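Local coordinates for DNA mismatch repair protein PMS1 (Saccharomyces cerevisiae, PDB 3H4L) that binds ATP through its N-terminal GHKL-type ATPase domain and acts in DNA mismatch repair, probably as the partner of an MLH1-type protein, at residues 69-74 with 121-126; 76-81 with 91-96; 268-273 with 359-364; 303-306 with 311-314. All blocks are in the same frame, centred on the assembly; numbering follows the deposited sequence.

Contact 1. Residues 69-74 with 121-126. With ANP (phosphoaminophosphonic acid-adenylate ester), chain E.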
loop_
_atom_site.group_PDB
_atom_site.type_symbol
_atom_site.label_atom_id
_atom_site.label_comp_id
_atom_site.label_asym_id
_atom_site.label_seq_id
_atom_site.Cartn_x
_atom_site.Cartn_y
_atom_site.Cartn_z
ATOM N N SER B 69 34.323 8.858 -7.808
ATOM C CA SER B 69 35.377 9.506 -7.036
ATOM C C SER B 69 34.867 9.960 -5.682
ATOM O O SER B 69 35.663 10.199 -4.775
ATOM C CB SER B 69 35.944 10.705 -7.794
ATOM O OG SER B 69 34.956 11.695 -7.996
ATOM N N ASN B 70 33.543 10.061 -5.548
ATOM C CA ASN B 70 32.920 10.499 -4.302
ATOM C C ASN B 70 32.589 9.356 -3.349
ATOM O O ASN B 70 32.369 9.583 -2.163
ATOM C CB ASN B 70 31.645 11.310 -4.596
ATOM C CG ASN B 70 31.943 12.735 -5.063
ATOM O OD1 ASN B 70 31.036 13.527 -5.319
ATOM N ND2 ASN B 70 33.223 13.064 -5.169
ATOM N N TYR B 71 32.549 8.131 -3.867
ATOM C CA TYR B 71 32.246 6.950 -3.056
ATOM C C TYR B 71 32.867 7.011 -1.670
ATOM O O TYR B 71 32.185 6.920 -0.656
ATOM C CB TYR B 71 32.776 5.676 -3.727
ATOM C CG TYR B 71 32.021 5.177 -4.940
ATOM C CD1 TYR B 71 32.487 4.072 -5.660
ATOM C CD2 TYR B 71 30.854 5.804 -5.383
ATOM C CE1 TYR B 71 31.815 3.607 -6.789
ATOM C CE2 TYR B 71 30.175 5.345 -6.513
ATOM C CZ TYR B 71 30.666 4.248 -7.210
ATOM O OH TYR B 71 30.029 3.803 -8.345
ATOM N N GLU B 72 34.180 7.162 -1.647
ATOM C CA GLU B 72 34.950 7.174 -0.415
ATOM C C GLU B 72 34.661 8.287 0.579
ATOM O O GLU B 72 34.882 8.112 1.777
ATOM C CB GLU B 72 36.437 7.199 -0.762
ATOM C CG GLU B 72 37.320 6.413 0.190
ATOM C CD GLU B 72 38.737 6.275 -0.340
ATOM O OE1 GLU B 72 39.532 7.233 -0.191
ATOM O OE2 GLU B 72 39.041 5.209 -0.926
ATOM N N PHE B 73 34.179 9.425 0.091
ATOM C CA PHE B 73 33.909 10.560 0.965
ATOM C C PHE B 73 32.442 10.973 1.006
ATOM O O PHE B 73 32.100 12.030 1.527
ATOM C CB PHE B 73 34.755 11.753 0.524
ATOM C CG PHE B 73 36.167 11.390 0.187
ATOM C CD1 PHE B 73 36.492 10.919 -1.085
ATOM C CD2 PHE B 73 37.170 11.484 1.144
ATOM C CE1 PHE B 73 37.807 10.542 -1.397
ATOM C CE2 PHE B 73 38.485 11.110 0.845
ATOM C CZ PHE B 73 38.802 10.638 -0.428
ATOM N N LEU B 74 31.571 10.130 0.477
ATOM C CA LEU B 74 30.163 10.464 0.447
ATOM C C LEU B 74 29.498 10.594 1.820
ATOM O O LEU B 74 28.792 11.564 2.071
ATOM C CB LEU B 74 29.410 9.439 -0.397
ATOM C CG LEU B 74 28.049 9.939 -0.874
ATOM C CD1 LEU B 74 28.266 11.174 -1.725
ATOM C CD2 LEU B 74 27.334 8.857 -1.671
ATOM N N LYS B 121 27.083 -0.408 -16.042
ATOM C CA LYS B 121 28.122 -0.761 -15.080
ATOM C C LYS B 121 27.752 -0.029 -13.809
ATOM O O LYS B 121 27.512 1.174 -13.835
ATOM C CB LYS B 121 29.512 -0.307 -15.547
ATOM C CG LYS B 121 30.589 -0.451 -14.469
ATOM C CD LYS B 121 31.993 -0.334 -15.040
ATOM C CE LYS B 121 33.063 -0.586 -13.976
ATOM N NZ LYS B 121 33.214 0.549 -13.015
ATOM N N ALA B 122 27.694 -0.749 -12.698
ATOM C CA ALA B 122 27.319 -0.121 -11.444
ATOM C C ALA B 122 28.055 -0.705 -10.257
ATOM O O ALA B 122 28.732 -1.731 -10.368
ATOM C CB ALA B 122 25.810 -0.244 -11.232
ATOM N N ASP B 123 27.910 -0.035 -9.120
ATOM C CA ASP B 123 28.542 -0.471 -7.887
ATOM C C ASP B 123 27.539 -0.534 -6.742
ATOM O O ASP B 123 26.527 0.171 -6.737
ATOM C CB ASP B 123 29.675 0.489 -7.510
ATOM C CG ASP B 123 30.792 0.499 -8.528
ATOM O OD1 ASP B 123 31.521 -0.521 -8.634
ATOM O OD2 ASP B 123 30.928 1.529 -9.223
ATOM N N LYS B 124 27.826 -1.402 -5.780
ATOM C CA LYS B 124 26.996 -1.551 -4.603
ATOM C C LYS B 124 27.938 -1.236 -3.475
ATOM O O LYS B 124 28.989 -1.858 -3.348
ATOM C CB LYS B 124 26.481 -2.976 -4.473
ATOM C CG LYS B 124 25.673 -3.219 -3.216
ATOM C CD LYS B 124 24.656 -4.312 -3.452
ATOM C CE LYS B 124 24.383 -5.063 -2.178
ATOM N NZ LYS B 124 25.671 -5.630 -1.695
ATOM N N LEU B 125 27.573 -0.249 -2.669
ATOM C CA LEU B 125 28.411 0.176 -1.558
ATOM C C LEU B 125 27.756 -0.053 -0.201
ATOM O O LEU B 125 26.568 0.200 -0.023
ATOM C CB LEU B 125 28.743 1.657 -1.720
ATOM C CG LEU B 125 29.399 2.033 -3.050
ATOM C CD1 LEU B 125 29.197 3.511 -3.319
ATOM C CD2 LEU B 125 30.876 1.681 -3.011
ATOM N N GLU B 126 28.537 -0.555 0.743
ATOM C CA GLU B 126 28.058 -0.783 2.099
ATOM C C GLU B 126 28.894 0.150 2.970
ATOM O O GLU B 126 30.125 0.060 2.971
ATOM C CB GLU B 126 28.314 -2.226 2.534
ATOM C CG GLU B 126 27.624 -3.280 1.690
ATOM C CD GLU B 126 26.141 -3.417 1.997
ATOM O OE1 GLU B 126 25.454 -4.187 1.287
ATOM O OE2 GLU B 126 25.661 -2.763 2.949
HETATM P PG ANP E . 21.350 18.625 1.752
HETATM O O1G ANP E . 20.781 17.294 2.023
HETATM O O2G ANP E . 20.704 19.293 0.647
HETATM O O3G ANP E . 21.401 19.548 2.939
HETATM P PB ANP E . 23.412 17.151 0.426
HETATM O O1B ANP E . 24.725 17.537 -0.166
HETATM O O2B ANP E . 22.419 16.633 -0.498
HETATM N N3B ANP E . 22.885 18.376 1.313
HETATM P PA ANP E . 23.243 14.546 1.715
HETATM O O1A ANP E . 21.801 14.560 1.577
HETATM O O2A ANP E . 23.879 13.873 2.885
HETATM O O3A ANP E . 23.765 16.041 1.507
HETATM O "O5'" ANP E . 23.903 13.675 0.554
HETATM C "C5'" ANP E . 25.009 14.234 -0.048
HETATM C "C4'" ANP E . 25.811 13.720 -1.179
HETATM O "O4'" ANP E . 25.456 12.359 -1.484
HETATM C "C3'" ANP E . 25.242 14.605 -2.235
HETATM O "O3'" ANP E . 25.902 15.876 -2.220
HETATM C "C2'" ANP E . 25.377 13.760 -3.468
HETATM O "O2'" ANP E . 26.644 14.043 -4.029
HETATM C "C1'" ANP E . 25.183 12.325 -2.876
HETATM N N9 ANP E . 23.839 11.686 -2.988
HETATM C C8 ANP E . 22.908 11.325 -2.026
HETATM N N7 ANP E . 21.811 10.773 -2.451
HETATM C C5 ANP E . 22.001 10.753 -3.819
HETATM C C6 ANP E . 21.214 10.294 -4.944
HETATM N N6 ANP E . 20.021 9.736 -4.775
HETATM N N1 ANP E . 21.697 10.418 -6.248
HETATM C C2 ANP E . 22.931 10.988 -6.472
HETATM N N3 ANP E . 23.750 11.450 -5.485
HETATM C C4 ANP E . 23.235 11.320 -4.186
#

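Contact 2. Residues 76-81 with 91-96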
loop_
_atom_site.group_PDB
_atom_site.type_symbol
_atom_site.label_atom_id
_atom_site.label_comp_id
_atom_site.label_asym_id
_atom_site.label_seq_id
_atom_site.Cartn_x
_atom_site.Cartn_y
_atom_site.Cartn_z
ATOM N N LEU B 76 31.195 10.496 5.001
ATOM C CA LEU B 76 32.086 10.817 6.105
ATOM C C LEU B 76 31.672 12.140 6.732
ATOM O O LEU B 76 31.128 13.013 6.048
ATOM C CB LEU B 76 33.530 10.954 5.614
ATOM C CG LEU B 76 34.267 9.721 5.078
ATOM C CD1 LEU B 76 35.622 10.146 4.546
ATOM C CD2 LEU B 76 34.431 8.683 6.174
ATOM N N LYS B 77 31.922 12.283 8.034
ATOM C CA LYS B 77 31.635 13.537 8.720
ATOM C C LYS B 77 32.849 14.446 8.542
ATOM O O LYS B 77 33.991 13.991 8.601
ATOM C CB LYS B 77 31.367 13.308 10.207
ATOM C CG LYS B 77 29.883 13.256 10.538
ATOM C CD LYS B 77 29.605 13.135 12.021
ATOM C CE LYS B 77 28.112 13.184 12.253
ATOM N NZ LYS B 77 27.739 12.754 13.612
ATOM N N HIS B 78 32.601 15.731 8.320
ATOM C CA HIS B 78 33.674 16.683 8.112
ATOM C C HIS B 78 34.312 17.143 9.419
ATOM O O HIS B 78 33.641 17.696 10.282
ATOM C CB HIS B 78 33.138 17.890 7.327
ATOM C CG HIS B 78 34.195 18.871 6.917
ATOM N ND1 HIS B 78 34.508 19.986 7.665
ATOM C CD2 HIS B 78 35.012 18.905 5.837
ATOM C CE1 HIS B 78 35.467 20.667 7.061
ATOM N NE2 HIS B 78 35.790 20.033 5.949
ATOM N N TYR B 79 35.615 16.904 9.551
ATOM C CA TYR B 79 36.381 17.310 10.730
ATOM C C TYR B 79 37.688 17.973 10.259
ATOM O O TYR B 79 38.481 17.338 9.548
ATOM C CB TYR B 79 36.773 16.103 11.588
ATOM C CG TYR B 79 35.664 15.195 12.082
ATOM C CD1 TYR B 79 35.748 13.815 11.880
ATOM C CD2 TYR B 79 34.586 15.690 12.822
ATOM C CE1 TYR B 79 34.797 12.943 12.402
ATOM C CE2 TYR B 79 33.617 14.822 13.354
ATOM C CZ TYR B 79 33.731 13.443 13.141
ATOM O OH TYR B 79 32.798 12.553 13.658
ATOM N N THR B 80 37.920 19.229 10.651
ATOM C CA THR B 80 39.149 19.937 10.272
ATOM C C THR B 80 40.320 18.985 10.473
ATOM O O THR B 80 41.146 18.783 9.584
ATOM C CB THR B 80 39.380 21.192 11.160
ATOM O OG1 THR B 80 38.447 22.212 10.804
ATOM C CG2 THR B 80 40.788 21.744 10.989
ATOM N N SER B 81 40.365 18.400 11.660
ATOM C CA SER B 81 41.401 17.458 12.049
ATOM C C SER B 81 41.728 16.370 11.015
ATOM O O SER B 81 42.901 16.077 10.770
ATOM C CB SER B 81 41.000 16.795 13.373
ATOM O OG SER B 81 41.780 15.639 13.628
ATOM N N LYS B 91 41.071 19.810 -2.908
ATOM C CA LYS B 91 40.554 18.696 -3.696
ATOM C C LYS B 91 39.578 17.792 -2.927
ATOM O O LYS B 91 38.421 17.650 -3.332
ATOM C CB LYS B 91 41.738 17.874 -4.219
ATOM C CG LYS B 91 41.388 16.679 -5.087
ATOM C CD LYS B 91 40.925 17.086 -6.479
ATOM C CE LYS B 91 40.756 15.847 -7.358
ATOM N NZ LYS B 91 40.181 16.143 -8.701
ATOM N N VAL B 92 40.031 17.184 -1.829
ATOM C CA VAL B 92 39.161 16.300 -1.051
ATOM C C VAL B 92 37.847 16.940 -0.636
ATOM O O VAL B 92 36.822 16.270 -0.599
ATOM C CB VAL B 92 39.837 15.760 0.241
ATOM C CG1 VAL B 92 40.836 14.690 -0.109
ATOM C CG2 VAL B 92 40.507 16.887 1.008
ATOM N N GLN B 93 37.870 18.231 -0.323
ATOM C CA GLN B 93 36.654 18.917 0.099
ATOM C C GLN B 93 35.659 19.197 -1.028
ATOM O O GLN B 93 34.686 19.924 -0.830
ATOM C CB GLN B 93 37.004 20.207 0.859
ATOM C CG GLN B 93 37.068 19.997 2.375
ATOM C CD GLN B 93 37.762 21.123 3.125
ATOM O OE1 GLN B 93 37.634 21.236 4.346
ATOM N NE2 GLN B 93 38.514 21.950 2.405
ATOM N N THR B 94 35.905 18.622 -2.205
ATOM C CA THR B 94 34.998 18.770 -3.344
ATOM C C THR B 94 34.590 17.368 -3.736
ATOM O O THR B 94 33.852 17.173 -4.704
ATOM C CB THR B 94 35.664 19.385 -4.588
ATOM O OG1 THR B 94 36.718 18.523 -5.032
ATOM C CG2 THR B 94 36.210 20.769 -4.285
ATOM N N LEU B 95 35.086 16.388 -2.987
ATOM C CA LEU B 95 34.778 14.993 -3.267
ATOM C C LEU B 95 33.756 14.432 -2.299
ATOM O O LEU B 95 33.478 13.233 -2.315
ATOM C CB LEU B 95 36.048 14.138 -3.208
ATOM C CG LEU B 95 37.165 14.537 -4.178
ATOM C CD1 LEU B 95 38.305 13.528 -4.112
ATOM C CD2 LEU B 95 36.604 14.611 -5.587
ATOM N N GLY B 96 33.200 15.288 -1.447
ATOM C CA GLY B 96 32.214 14.800 -0.505
ATOM C C GLY B 96 31.971 15.677 0.698
ATOM O O GLY B 96 31.921 16.896 0.583
#

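Contact 3. Residues 268-273 with 359-364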
loop_
_atom_site.group_PDB
_atom_site.type_symbol
_atom_site.label_atom_id
_atom_site.label_comp_id
_atom_site.label_asym_id
_atom_site.label_seq_id
_atom_site.Cartn_x
_atom_site.Cartn_y
_atom_site.Cartn_z
ATOM N N ILE B 268 -7.621 25.450 -3.886
ATOM C CA ILE B 268 -8.015 25.619 -2.496
ATOM C C ILE B 268 -9.515 25.389 -2.429
ATOM O O ILE B 268 -10.230 25.612 -3.409
ATOM C CB ILE B 268 -7.668 27.035 -1.974
ATOM C CG1 ILE B 268 -7.884 27.092 -0.463
ATOM C CG2 ILE B 268 -8.538 28.079 -2.656
ATOM C CD1 ILE B 268 -7.299 28.322 0.209
ATOM N N SER B 269 -9.990 24.921 -1.284
ATOM C CA SER B 269 -11.409 24.657 -1.120
ATOM C C SER B 269 -12.224 25.925 -1.266
ATOM O O SER B 269 -11.826 26.989 -0.793
ATOM C CB SER B 269 -11.680 24.043 0.250
ATOM O OG SER B 269 -11.157 22.734 0.317
ATOM N N GLN B 270 -13.364 25.806 -1.934
ATOM C CA GLN B 270 -14.238 26.947 -2.105
ATOM C C GLN B 270 -14.959 27.170 -0.780
ATOM O O GLN B 270 -15.246 26.215 -0.058
ATOM C CB GLN B 270 -15.221 26.708 -3.254
ATOM C CG GLN B 270 -15.891 25.364 -3.295
ATOM C CD GLN B 270 -16.761 25.216 -4.540
ATOM O OE1 GLN B 270 -17.579 26.086 -4.846
ATOM N NE2 GLN B 270 -16.591 24.114 -5.256
ATOM N N ASN B 271 -15.216 28.434 -0.452
ATOM C CA ASN B 271 -15.873 28.791 0.806
ATOM C C ASN B 271 -17.286 28.250 0.944
ATOM O O ASN B 271 -17.864 28.290 2.028
ATOM C CB ASN B 271 -15.912 30.310 0.977
ATOM C CG ASN B 271 -16.603 31.010 -0.180
ATOM O OD1 ASN B 271 -17.525 30.467 -0.793
ATOM N ND2 ASN B 271 -16.168 32.234 -0.472
ATOM N N SER B 272 -17.844 27.762 -0.157
ATOM C CA SER B 272 -19.189 27.210 -0.150
ATOM C C SER B 272 -19.354 26.315 1.084
ATOM O O SER B 272 -18.491 25.482 1.380
ATOM C CB SER B 272 -19.420 26.410 -1.434
ATOM O OG SER B 272 -20.773 26.025 -1.562
ATOM N N PHE B 273 -20.451 26.509 1.809
ATOM C CA PHE B 273 -20.733 25.729 3.013
ATOM C C PHE B 273 -20.513 24.230 2.812
ATOM O O PHE B 273 -21.000 23.639 1.847
ATOM C CB PHE B 273 -22.170 25.989 3.478
ATOM N N ASN B 359 -14.660 36.338 -2.108
ATOM C CA ASN B 359 -15.838 37.197 -2.294
ATOM C C ASN B 359 -16.356 37.018 -3.716
ATOM O O ASN B 359 -17.561 36.922 -3.943
ATOM C CB ASN B 359 -15.489 38.676 -2.084
ATOM C CG ASN B 359 -15.619 39.114 -0.638
ATOM O OD1 ASN B 359 -16.652 38.894 -0.004
ATOM N ND2 ASN B 359 -14.577 39.754 -0.116
ATOM N N ARG B 360 -15.430 36.982 -4.668
ATOM C CA ARG B 360 -15.777 36.803 -6.073
ATOM C C ARG B 360 -16.318 35.402 -6.345
ATOM O O ARG B 360 -17.015 35.173 -7.335
ATOM C CB ARG B 360 -14.554 37.057 -6.959
ATOM C CG ARG B 360 -14.136 38.516 -7.032
ATOM C CD ARG B 360 -13.207 38.781 -8.211
ATOM N NE ARG B 360 -13.094 40.213 -8.478
ATOM C CZ ARG B 360 -12.465 40.740 -9.523
ATOM N NH1 ARG B 360 -11.878 39.952 -10.416
ATOM N NH2 ARG B 360 -12.430 42.059 -9.681
ATOM N N GLN B 361 -15.995 34.465 -5.465
ATOM C CA GLN B 361 -16.455 33.098 -5.630
ATOM C C GLN B 361 -17.904 32.966 -5.166
ATOM O O GLN B 361 -18.685 32.193 -5.729
ATOM C CB GLN B 361 -15.569 32.146 -4.833
ATOM C CG GLN B 361 -15.724 30.701 -5.232
ATOM C CD GLN B 361 -14.754 29.805 -4.509
ATOM O OE1 GLN B 361 -14.871 29.593 -3.303
ATOM N NE2 GLN B 361 -13.778 29.280 -5.241
ATOM N N GLU B 362 -18.262 33.725 -4.139
ATOM C CA GLU B 362 -19.613 33.675 -3.620
ATOM C C GLU B 362 -20.584 34.162 -4.690
ATOM O O GLU B 362 -21.640 33.553 -4.908
ATOM C CB GLU B 362 -19.729 34.543 -2.369
ATOM C CG GLU B 362 -20.848 34.113 -1.443
ATOM C CD GLU B 362 -20.777 34.786 -0.088
ATOM O OE1 GLU B 362 -19.672 34.841 0.498
ATOM O OE2 GLU B 362 -21.833 35.247 0.395
ATOM N N LEU B 363 -20.219 35.254 -5.361
ATOM C CA LEU B 363 -21.052 35.831 -6.413
ATOM C C LEU B 363 -21.275 34.841 -7.551
ATOM O O LEU B 363 -22.081 35.087 -8.450
ATOM C CB LEU B 363 -20.415 37.112 -6.956
ATOM C CG LEU B 363 -20.393 38.292 -5.983
ATOM C CD1 LEU B 363 -19.710 39.481 -6.634
ATOM C CD2 LEU B 363 -21.814 38.650 -5.577
ATOM N N ALA B 364 -20.559 33.722 -7.500
ATOM C CA ALA B 364 -20.678 32.680 -8.513
ATOM C C ALA B 364 -21.851 31.758 -8.187
ATOM O O ALA B 364 -22.772 31.671 -9.026
ATOM C CB ALA B 364 -19.385 31.877 -8.588
#

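Contact 4. Residues 303-306 with 311-314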
loop_
_atom_site.group_PDB
_atom_site.type_symbol
_atom_site.label_atom_id
_atom_site.label_comp_id
_atom_site.label_asym_id
_atom_site.label_seq_id
_atom_site.Cartn_x
_atom_site.Cartn_y
_atom_site.Cartn_z
ATOM N N GLU B 303 -7.461 31.979 8.704
ATOM C CA GLU B 303 -8.312 33.064 9.175
ATOM C C GLU B 303 -9.199 33.620 8.060
ATOM O O GLU B 303 -10.422 33.704 8.211
ATOM C CB GLU B 303 -7.455 34.174 9.790
ATOM C CG GLU B 303 -6.592 34.932 8.813
ATOM C CD GLU B 303 -5.474 35.671 9.510
ATOM O OE1 GLU B 303 -4.798 36.496 8.851
ATOM O OE2 GLU B 303 -5.267 35.415 10.719
ATOM N N VAL B 304 -8.578 33.987 6.942
ATOM C CA VAL B 304 -9.302 34.523 5.794
ATOM C C VAL B 304 -10.423 33.584 5.370
ATOM O O VAL B 304 -11.470 34.031 4.912
ATOM C CB VAL B 304 -8.366 34.725 4.585
ATOM C CG1 VAL B 304 -9.148 35.290 3.410
ATOM C CG2 VAL B 304 -7.222 35.650 4.963
ATOM N N TYR B 305 -10.199 32.282 5.519
ATOM C CA TYR B 305 -11.199 31.284 5.146
ATOM C C TYR B 305 -12.332 31.218 6.168
ATOM O O TYR B 305 -13.498 31.049 5.805
ATOM C CB TYR B 305 -10.563 29.899 5.022
ATOM C CG TYR B 305 -11.524 28.836 4.543
ATOM C CD1 TYR B 305 -11.841 28.714 3.192
ATOM C CD2 TYR B 305 -12.141 27.968 5.445
ATOM C CE1 TYR B 305 -12.745 27.755 2.748
ATOM C CE2 TYR B 305 -13.048 27.008 5.014
ATOM C CZ TYR B 305 -13.347 26.906 3.665
ATOM O OH TYR B 305 -14.261 25.966 3.232
ATOM N N LYS B 306 -11.978 31.332 7.447
ATOM C CA LYS B 306 -12.962 31.295 8.522
ATOM C C LYS B 306 -14.064 32.312 8.224
ATOM O O LYS B 306 -15.254 31.988 8.242
ATOM C CB LYS B 306 -12.291 31.621 9.855
ATOM N N VAL B 311 -16.991 27.052 10.605
ATOM C CA VAL B 311 -16.939 25.650 11.021
ATOM C C VAL B 311 -16.107 24.668 10.171
ATOM O O VAL B 311 -16.367 23.465 10.205
ATOM C CB VAL B 311 -18.383 25.083 11.156
ATOM C CG1 VAL B 311 -19.212 25.982 12.068
ATOM C CG2 VAL B 311 -19.037 24.976 9.791
ATOM N N GLN B 312 -15.113 25.161 9.431
ATOM C CA GLN B 312 -14.269 24.291 8.602
ATOM C C GLN B 312 -12.947 24.927 8.207
ATOM O O GLN B 312 -12.818 26.150 8.178
ATOM C CB GLN B 312 -14.987 23.886 7.314
ATOM C CG GLN B 312 -16.218 23.046 7.501
ATOM C CD GLN B 312 -16.811 22.617 6.187
ATOM O OE1 GLN B 312 -17.142 23.450 5.342
ATOM N NE2 GLN B 312 -16.949 21.309 6.000
ATOM N N PHE B 313 -11.976 24.077 7.884
ATOM C CA PHE B 313 -10.652 24.516 7.455
ATOM C C PHE B 313 -10.512 24.202 5.972
ATOM O O PHE B 313 -11.045 23.205 5.485
ATOM C CB PHE B 313 -9.555 23.792 8.236
ATOM C CG PHE B 313 -9.646 23.982 9.718
ATOM C CD1 PHE B 313 -10.501 23.193 10.482
ATOM C CD2 PHE B 313 -8.905 24.974 10.352
ATOM C CE1 PHE B 313 -10.616 23.389 11.855
ATOM C CE2 PHE B 313 -9.014 25.178 11.725
ATOM C CZ PHE B 313 -9.871 24.383 12.475
ATOM N N PRO B 314 -9.789 25.050 5.234
ATOM C CA PRO B 314 -9.608 24.830 3.799
ATOM C C PRO B 314 -8.521 23.837 3.423
ATOM O O PRO B 314 -7.484 23.758 4.078
ATOM C CB PRO B 314 -9.277 26.222 3.292
ATOM C CG PRO B 314 -8.428 26.760 4.409
ATOM C CD PRO B 314 -9.196 26.336 5.648
#

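Contact 1. Residues 69-74 with 121-126
Tyr71 reaches from the nucleotide-site loop of a GHKL ATPase fold to strand 121-127 of the large mixed sheet, where its ring and hydroxyl meet Leu125 and Asp123. The polar part is one hydrogen bond: Tyr71 OH donates to Asp123 OD2 at 2.6 Å. The hydroxyl comes to the anti side of the carboxylate, 20° out of its plane, and the ring and carboxylate planes stand 80° apart. Asp123 OD2 sits at the edge of the ring, near its plane. The apolar part lies over one face of the same ring. Leu125 CD1 is 3.7 Å from the centroid of the Tyr71 ring and 19° off the normal, a CH-pi contact, while Leu125 CD2 lies 3.9 Å from Tyr71 CD1. Asp123 and Leu125, two residues apart on the strand, both set their CB toward the loop, so one side of the strand supplies the acceptor and the methyl groups; both residues are buried. The backbone of Tyr71 is held too, its O accepting from Tyr127 OH. On the nucleotide side of the loop, Leu74 belongs to the pocket of the bound ATP analogue: Leu74 CD1 lies 3.1 Å from O4' of the analogue's ribose.

Contact 2. Residues 76-81 with 91-96
His78 and Gln93 meet through their side chains at the surface of the ATPase domain, joining the loop that leads into helix 80-83 to the turn that follows helix 89-92. The contact between them is a single hydrogen bond, from His78 NE2 to Gln93 OE1, 2.7 Å long and fairly straight, with an angle of 165° at the hydrogen. The acceptor lies almost in the imidazole plane, and the donor in turn lies in the amide plane on a lone pair of OE1, at a C=O...N angle of 128°. Ring and amide are nearly coplanar, 22° apart, and meet edge to edge. The extended Gln93 chain beyond CG carries the amide across to the ring, and both side chains also touch Ile83 of helix 80-83. A second group of bonds shapes the turn bearing Gln93: Lys91 O accepts from Thr94 N at 2.9 Å and from Thr94 OG1 at 2.6 Å, while Leu95 N bonds to Val92 O. Donation from NE2 to an amide oxygen means that this nitrogen carries a proton in the modelled bond. A bond lying in or near both planes may limit rotation of imidazole and amide, although crystal neighbours touching both residues could contribute.

Contact 3. Residues 268-273 with 359-364
Gln361, near the C-terminal end of helix 343-362, inserts its amide against the backbone of Gln270 and Asn271, just beyond the end of strand 261-269. It buries the most surface here, followed by Asn271 and then Gln270. The side chain of Gln361 leaves the helix with CG anti to the backbone N (chi1 -164°) and stays extended beyond it, which carries OE1 to the loop. There Gln361 OE1 accepts a hydrogen bond from Asn271 N at 3.1 Å. The N-H points somewhat aside, at 140°, and the donor meets the carbonyl nearly end-on, with a C=O...N angle of 168°. Asn271 sends its own side chain back past that of Gln361, and the two amide planes stand almost perpendicular. Asn271 ND2 makes a weak hydrogen bond to Tyr358 O, earlier on the helix, so the backbone and the side chain of Asn271 both engage this helix. Gln270 contributes carbon rather than polar atoms: its CB and CA pack beside the Gln361 amide, with Gln270 CB only 2.9 Å from Gln361 OE1, a close non-bonded approach. Glu362 lies at the margin. The contact joins the C-terminal part of helix 343-362 to the loop leaving strand 261-269, an inner strand of the four-stranded sheet, an alpha/beta packing consistent with the S5-type domain that follows the ATPase domain in MutL-family proteins.

Contact 4. Residues 303-306 with 311-314
The end of helix 295-306 and the loop leading into strand 316-321 form a helix-loop-strand connection of the S5-like domain, in which Tyr305 folds back over Pro314. The pyrrolidine lies against one face of the phenol ring: Pro314 CB is 3.7 Å from the Tyr305 ring centroid and 15° off its normal, a CH-pi contact, though displaced toward the rim. Pro314 CD continues the cover at 3.4 Å from Tyr305 CD2, and Pro314 CG reaches back to Tyr305 CB at 3.8 Å; the two side chains run past one another head to tail. Tyr305 reaches this place because CG stands anti to the backbone N (chi1 -176°). At the ring edge, near its plane, Gln312 O lies 3.3 Å from Tyr305 CE2, a close approach of a carbonyl to an aromatic C-H. The amide of Gln312 is held by other residues, NE2 bonding to Gly274 O and OE1 accepting from Gly276 N, while Tyr305 OH makes a weak hydrogen bond to Gln270 O. With a proline on the face and a carbonyl at the edge, the buried ring is fixed mainly by apolar and weakly polar contacts; its hydroxyl adds a weak tie to the loop after strand 261-269.

The four contacts fall into two pairs on opposite sides of the chain's centre. Contacts 1 and 2, with centres 16 Å apart, both belong to the ATPase domain; contact 2 falls between the segments of contact 1 in sequence, and they touch where Asn70 and Phe73 pack on Leu95. Both are closed before contacts 3 and 4 begin. These, 12 Å apart, adjoin the four-stranded sheet, with 303-306 and 311-314 coming between 268-273 and 359-364, and Tyr305 packing beside Gln270 and Asn271. Between the pairs the centres lie about 49 to 55 Å apart. Contact 1 borders the nucleotide pocket and contact 2 the nearby surface, whereas the other pair ties helix ends to loops flanking strands 261-269 and 316-321.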